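Long-range contact in Ice-binding protein (Flavobacteriaceae bacterium, PDB 5UYT), which probably binds ice through a pair of right-handed beta-solenoid domains and so acts as an antifreeze protein: residues A[372-386]-A[391-405]. Residues are numbered along the deposited sequence; the frame is centred on the assembly and turned at random. Where two conformers were deposited one is given.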
loop_
_atom_site.group_PDB
_atom_site.type_symbol
_atom_site.label_atom_id
_atom_site.label_comp_id
_atom_site.label_asym_id
_atom_site.label_seq_id
_atom_site.Cartn_x
_atom_site.Cartn_y
_atom_site.Cartn_z
ATOM N N ASP A 372 19.477 10.437 0.184
ATOM C CA ASP A 372 19.895 10.995 1.478
ATOM C C ASP A 372 18.963 10.430 2.536
ATOM O O ASP A 372 17.737 10.684 2.499
ATOM C CB ASP A 372 19.817 12.507 1.429
ATOM C CG ASP A 372 20.367 13.159 2.686
ATOM O OD1 ASP A 372 20.245 12.569 3.774
ATOM O OD2 ASP A 372 20.922 14.275 2.568
ATOM N N LEU A 373 19.501 9.590 3.405
ATOM C CA LEU A 373 18.686 8.986 4.489
ATOM C C LEU A 373 18.966 9.792 5.737
ATOM O O LEU A 373 20.123 9.853 6.174
ATOM C CB LEU A 373 19.029 7.487 4.696
ATOM C CG LEU A 373 18.784 6.662 3.408
ATOM C CD1 LEU A 373 19.068 5.217 3.773
ATOM C CD2 LEU A 373 17.334 6.810 2.894
ATOM N N ASN A 374 17.960 10.520 6.226
ATOM C CA ASN A 374 18.174 11.481 7.343
ATOM C C ASN A 374 18.333 10.757 8.698
ATOM O O ASN A 374 18.049 9.554 8.790
ATOM C CB ASN A 374 16.985 12.457 7.362
ATOM C CG ASN A 374 17.376 13.849 7.795
ATOM O OD1 ASN A 374 18.385 14.042 8.476
ATOM N ND2 ASN A 374 16.542 14.841 7.439
ATOM N N ASP A 375 18.804 11.479 9.739
ATOM C CA ASP A 375 19.202 10.866 11.026
ATOM C C ASP A 375 18.129 9.909 11.559
ATOM O O ASP A 375 16.936 10.248 11.601
ATOM C CB ASP A 375 19.413 11.908 12.130
ATOM C CG ASP A 375 20.384 13.042 11.759
ATOM O OD1 ASP A 375 20.773 13.224 10.588
ATOM O OD2 ASP A 375 20.734 13.787 12.713
ATOM N N TYR A 376 18.563 8.750 12.020
ATOM C CA TYR A 376 17.683 7.790 12.724
ATOM C C TYR A 376 16.553 7.253 11.850
ATOM O O TYR A 376 15.548 6.743 12.347
ATOM C CB TYR A 376 17.226 8.331 14.127
ATOM C CG TYR A 376 18.414 8.420 15.025
ATOM C CD1 TYR A 376 18.925 7.269 15.607
ATOM C CD2 TYR A 376 19.121 9.625 15.166
ATOM C CE1 TYR A 376 20.063 7.314 16.392
ATOM C CE2 TYR A 376 20.288 9.684 15.955
ATOM C CZ TYR A 376 20.755 8.520 16.526
ATOM O OH TYR A 376 21.910 8.547 17.296
ATOM N N THR A 377 16.759 7.283 10.548
ATOM C CA THR A 377 15.831 6.591 9.623
ATOM C C THR A 377 16.030 5.069 9.695
ATOM O O THR A 377 17.154 4.605 9.855
ATOM C CB THR A 377 16.030 7.128 8.213
ATOM O OG1 THR A 377 15.545 8.495 8.213
ATOM C CG2 THR A 377 15.288 6.275 7.177
ATOM N N LYS A 378 14.925 4.326 9.670
ATOM C CA LYS A 378 14.966 2.863 9.685
ATOM C C LYS A 378 14.555 2.447 8.285
ATOM O O LYS A 378 13.346 2.432 7.949
ATOM C CB LYS A 378 14.031 2.270 10.764
ATOM C CG LYS A 378 14.500 2.636 12.175
ATOM C CD LYS A 378 13.618 2.035 13.261
ATOM C CE LYS A 378 14.316 2.225 14.616
ATOM N NZ LYS A 378 13.387 1.768 15.675
ATOM N N PHE A 379 15.547 2.134 7.461
ATOM C CA PHE A 379 15.290 1.873 6.045
ATOM C C PHE A 379 15.367 0.375 5.772
ATOM O O PHE A 379 16.151 -0.342 6.434
ATOM C CB PHE A 379 16.268 2.661 5.117
ATOM C CG PHE A 379 15.631 3.069 3.784
ATOM C CD1 PHE A 379 14.778 4.172 3.740
ATOM C CD2 PHE A 379 15.830 2.321 2.623
ATOM C CE1 PHE A 379 14.122 4.550 2.558
ATOM C CE2 PHE A 379 15.178 2.688 1.436
ATOM C CZ PHE A 379 14.334 3.789 1.407
ATOM N N LYS A 380 14.561 -0.105 4.816
ATOM C CA LYS A 380 14.521 -1.544 4.498
ATOM C C LYS A 380 14.484 -1.723 2.990
ATOM O O LYS A 380 13.815 -0.962 2.284
ATOM C CB LYS A 380 13.314 -2.237 5.163
ATOM C CG LYS A 380 13.441 -2.178 6.701
ATOM C CD LYS A 380 12.391 -2.968 7.457
ATOM C CE LYS A 380 12.502 -2.746 8.980
ATOM N NZ LYS A 380 12.453 -1.282 9.364
ATOM N N GLY A 381 15.204 -2.730 2.526
ATOM C CA GLY A 381 15.218 -3.092 1.103
ATOM C C GLY A 381 16.542 -2.733 0.452
ATOM O O GLY A 381 17.447 -2.227 1.130
ATOM N N SER A 382 16.643 -2.990 -0.853
ATOM C CA SER A 382 17.876 -2.692 -1.588
ATOM C C SER A 382 17.660 -1.420 -2.420
ATOM O O SER A 382 16.806 -1.395 -3.314
ATOM C CB SER A 382 18.213 -3.872 -2.507
ATOM O OG SER A 382 18.563 -4.998 -1.734
ATOM N N VAL A 383 18.429 -0.374 -2.107
ATOM C CA VAL A 383 18.288 0.901 -2.800
ATOM C C VAL A 383 19.384 0.913 -3.845
ATOM O O VAL A 383 20.565 0.680 -3.545
ATOM C CB VAL A 383 18.548 2.119 -1.884
ATOM C CG1 VAL A 383 18.384 3.408 -2.704
ATOM C CG2 VAL A 383 17.630 2.112 -0.696
ATOM N N ILE A 384 18.987 1.177 -5.085
ATOM C CA ILE A 384 19.966 1.341 -6.147
ATOM C C ILE A 384 19.773 2.700 -6.752
ATOM O O ILE A 384 18.825 2.919 -7.521
ATOM C CB ILE A 384 19.810 0.301 -7.239
ATOM C CG1 ILE A 384 19.779 -1.104 -6.635
ATOM C CG2 ILE A 384 20.959 0.462 -8.245
ATOM C CD1 ILE A 384 19.814 -2.191 -7.682
ATOM N N GLY A 385 20.679 3.595 -6.382
ATOM C CA GLY A 385 20.683 4.962 -6.849
ATOM C C GLY A 385 21.493 5.048 -8.127
ATOM O O GLY A 385 22.223 4.110 -8.498
ATOM N N ASN A 386 21.348 6.185 -8.803
ATOM C CA ASN A 386 21.943 6.393 -10.118
ATOM C C ASN A 386 22.339 7.849 -10.256
ATOM O O ASN A 386 21.478 8.737 -10.117
ATOM C CB ASN A 386 20.924 6.054 -11.211
ATOM C CG ASN A 386 21.484 6.209 -12.618
ATOM O OD1 ASN A 386 20.886 6.905 -13.457
ATOM N ND2 ASN A 386 22.591 5.532 -12.909
ATOM N N ILE A 391 24.156 10.169 0.979
ATOM C CA ILE A 391 24.495 10.471 2.381
ATOM C C ILE A 391 23.626 9.612 3.275
ATOM O O ILE A 391 22.393 9.589 3.107
ATOM C CB ILE A 391 24.238 11.954 2.725
ATOM C CG1 ILE A 391 25.061 12.845 1.815
ATOM C CG2 ILE A 391 24.562 12.231 4.215
ATOM C CD1 ILE A 391 24.714 14.326 1.961
ATOM N N ILE A 392 24.245 8.913 4.223
ATOM C CA ILE A 392 23.488 8.118 5.186
ATOM C C ILE A 392 23.883 8.642 6.558
ATOM O O ILE A 392 25.039 8.508 7.000
ATOM C CB ILE A 392 23.752 6.609 5.088
ATOM C CG1 ILE A 392 23.755 6.142 3.623
ATOM C CG2 ILE A 392 22.688 5.864 5.908
ATOM C CD1 ILE A 392 24.046 4.672 3.434
ATOM N N ASN A 393 22.921 9.319 7.181
ATOM C CA ASN A 393 23.192 10.135 8.386
ATOM C C ASN A 393 23.193 9.378 9.690
ATOM O O ASN A 393 22.851 8.195 9.739
ATOM C CB ASN A 393 22.150 11.308 8.426
ATOM C CG ASN A 393 22.452 12.394 7.385
ATOM O OD1 ASN A 393 23.427 13.171 7.540
ATOM N ND2 ASN A 393 21.662 12.432 6.293
ATOM N N THR A 394 23.610 10.072 10.750
ATOM C CA THR A 394 23.779 9.464 12.061
ATOM C C THR A 394 22.631 8.523 12.459
ATOM O O THR A 394 21.476 8.924 12.454
ATOM C CB THR A 394 23.827 10.580 13.100
ATOM O OG1 THR A 394 24.949 11.445 12.789
ATOM C CG2 THR A 394 24.004 9.980 14.529
ATOM N N GLY A 395 22.969 7.293 12.843
ATOM C CA GLY A 395 22.014 6.467 13.527
ATOM C C GLY A 395 21.097 5.702 12.582
ATOM O O GLY A 395 20.286 4.909 13.047
ATOM N N VAL A 396 21.236 5.913 11.271
ATOM C CA VAL A 396 20.384 5.190 10.310
ATOM C C VAL A 396 20.612 3.681 10.474
ATOM O O VAL A 396 21.780 3.249 10.668
ATOM C CB VAL A 396 20.699 5.648 8.873
ATOM C CG1 VAL A 396 20.083 4.656 7.854
ATOM C CG2 VAL A 396 20.111 7.035 8.629
ATOM N N GLU A 397 19.517 2.904 10.398
ATOM C CA GLU A 397 19.606 1.433 10.403
ATOM C C GLU A 397 19.119 1.007 9.036
ATOM O O GLU A 397 18.072 1.490 8.572
ATOM C CB GLU A 397 18.680 0.860 11.490
ATOM C CG GLU A 397 19.132 1.279 12.892
ATOM C CD GLU A 397 18.167 0.868 13.998
ATOM O OE1 GLU A 397 17.138 0.251 13.698
ATOM O OE2 GLU A 397 18.477 1.171 15.169
ATOM N N ILE A 398 19.881 0.136 8.373
ATOM C CA ILE A 398 19.487 -0.423 7.071
ATOM C C ILE A 398 19.410 -1.963 7.189
ATOM O O ILE A 398 20.356 -2.620 7.668
ATOM C CB ILE A 398 20.538 -0.037 5.983
ATOM C CG1 ILE A 398 20.415 1.466 5.616
ATOM C CG2 ILE A 398 20.413 -0.892 4.701
ATOM C CD1 ILE A 398 21.789 2.067 5.424
ATOM N N GLU A 399 18.262 -2.522 6.812
ATOM C CA GLU A 399 18.126 -3.968 6.618
ATOM C C GLU A 399 17.973 -4.090 5.113
ATOM O O GLU A 399 16.891 -3.853 4.555
ATOM C CB GLU A 399 16.904 -4.503 7.359
ATOM C CG GLU A 399 16.663 -5.988 7.271
ATOM C CD GLU A 399 15.347 -6.401 7.926
ATOM O OE1 GLU A 399 14.700 -5.523 8.566
ATOM O OE2 GLU A 399 14.964 -7.614 7.836
ATOM N N GLY A 400 19.081 -4.410 4.456
ATOM C CA GLY A 400 19.098 -4.388 2.985
ATOM C C GLY A 400 20.447 -3.837 2.556
ATOM O O GLY A 400 21.458 -4.237 3.076
ATOM N N ARG A 401 20.456 -2.917 1.585
ATOM C CA ARG A 401 21.722 -2.381 1.078
ATOM C C ARG A 401 21.504 -1.028 0.457
ATOM O O ARG A 401 20.410 -0.712 0.033
ATOM C CB ARG A 401 22.445 -3.324 0.090
ATOM C CG ARG A 401 21.585 -3.985 -0.954
ATOM C CD ARG A 401 22.350 -5.103 -1.712
ATOM N NE ARG A 401 22.560 -6.369 -0.974
ATOM C CZ ARG A 401 21.604 -7.253 -0.676
ATOM N NH1 ARG A 401 20.295 -7.048 -1.012
ATOM N NH2 ARG A 401 21.926 -8.385 -0.050
ATOM N N VAL A 402 22.566 -0.226 0.411
ATOM C CA VAL A 402 22.481 1.052 -0.293
ATOM C C VAL A 402 23.612 1.095 -1.322
ATOM O O VAL A 402 24.785 0.957 -0.964
ATOM C CB VAL A 402 22.653 2.202 0.695
ATOM C CG1 VAL A 402 22.674 3.504 -0.084
ATOM C CG2 VAL A 402 21.492 2.203 1.717
ATOM N N LEU A 403 23.237 1.230 -2.594
ATOM C CA LEU A 403 24.131 1.051 -3.715
ATOM C C LEU A 403 23.952 2.278 -4.608
ATOM O O LEU A 403 22.866 2.829 -4.645
ATOM C CB LEU A 403 23.756 -0.217 -4.529
ATOM C CG LEU A 403 23.420 -1.448 -3.652
ATOM C CD1 LEU A 403 22.884 -2.542 -4.538
ATOM C CD2 LEU A 403 24.702 -1.960 -3.011
ATOM N N SER A 404 25.005 2.717 -5.286
ATOM C CA SER A 404 24.837 3.735 -6.323
ATOM C C SER A 404 25.694 3.355 -7.489
ATOM O O SER A 404 26.869 2.973 -7.317
ATOM C CB SER A 404 25.248 5.155 -5.886
ATOM O OG SER A 404 25.037 6.042 -7.006
ATOM N N THR A 405 25.126 3.498 -8.676
ATOM C CA THR A 405 25.870 3.224 -9.897
ATOM C C THR A 405 26.995 4.217 -10.069
ATOM O O THR A 405 28.041 3.919 -10.696
ATOM C CB THR A 405 24.969 3.326 -11.127
ATOM O OG1 THR A 405 24.480 4.670 -11.229
ATOM C CG2 THR A 405 23.843 2.340 -11.043
HETATM O O HOH W 1 21.781 15.241 4.768
HETATM O O HOH W 2 17.616 4.210 13.046
#
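The Y376 ring lies with one face over the backbone of the next coil. G395 CA makes a CH-pi contact with that face, 3.9 Å from the ring centroid, and T394 O sits over the same face near the rim. CG is anti to the carbonyl carbon (chi1 -67°), which lays the ring alongside T394, with OH near its CG2. L373 CD2 covers one face of the F379 ring near the rim, and W365 meets this ring with the planes at about 45°. The R401 guanidinium is met at its edge, in plane, by S382 OG, which accepts from NH1 at 2.8 Å. NH2 also bonds V222 O, and NE bonds Y224 O. An alanine in place of R401 would probably leave S382 OG and these carbonyls without their donor. The N393 amide turns its ND2 to L373 O at 3.0 Å. This donor stands above the carbonyl plane, while N393 N bonds the same oxygen nearly end-on. Water 1 links D372 OD2 to N393 ND2. Type II turns 374-377 and 393-396 stack, and V396 CG2 packs 4.1 Å from L373 CB. Beyond the turns, parallel strands pair in register from K378 with E397 to G385 with S404. Each coil of this right-handed beta-helix turns its corner at G381 or at E399-G400. L373, F379, V383, I398 and V402 pack inside, while I384 and L403 pack under helix 270-288. At the corner, S382 OG and backbone carbonyls hold the buried R401 guanidinium, which probably fixes its rotation.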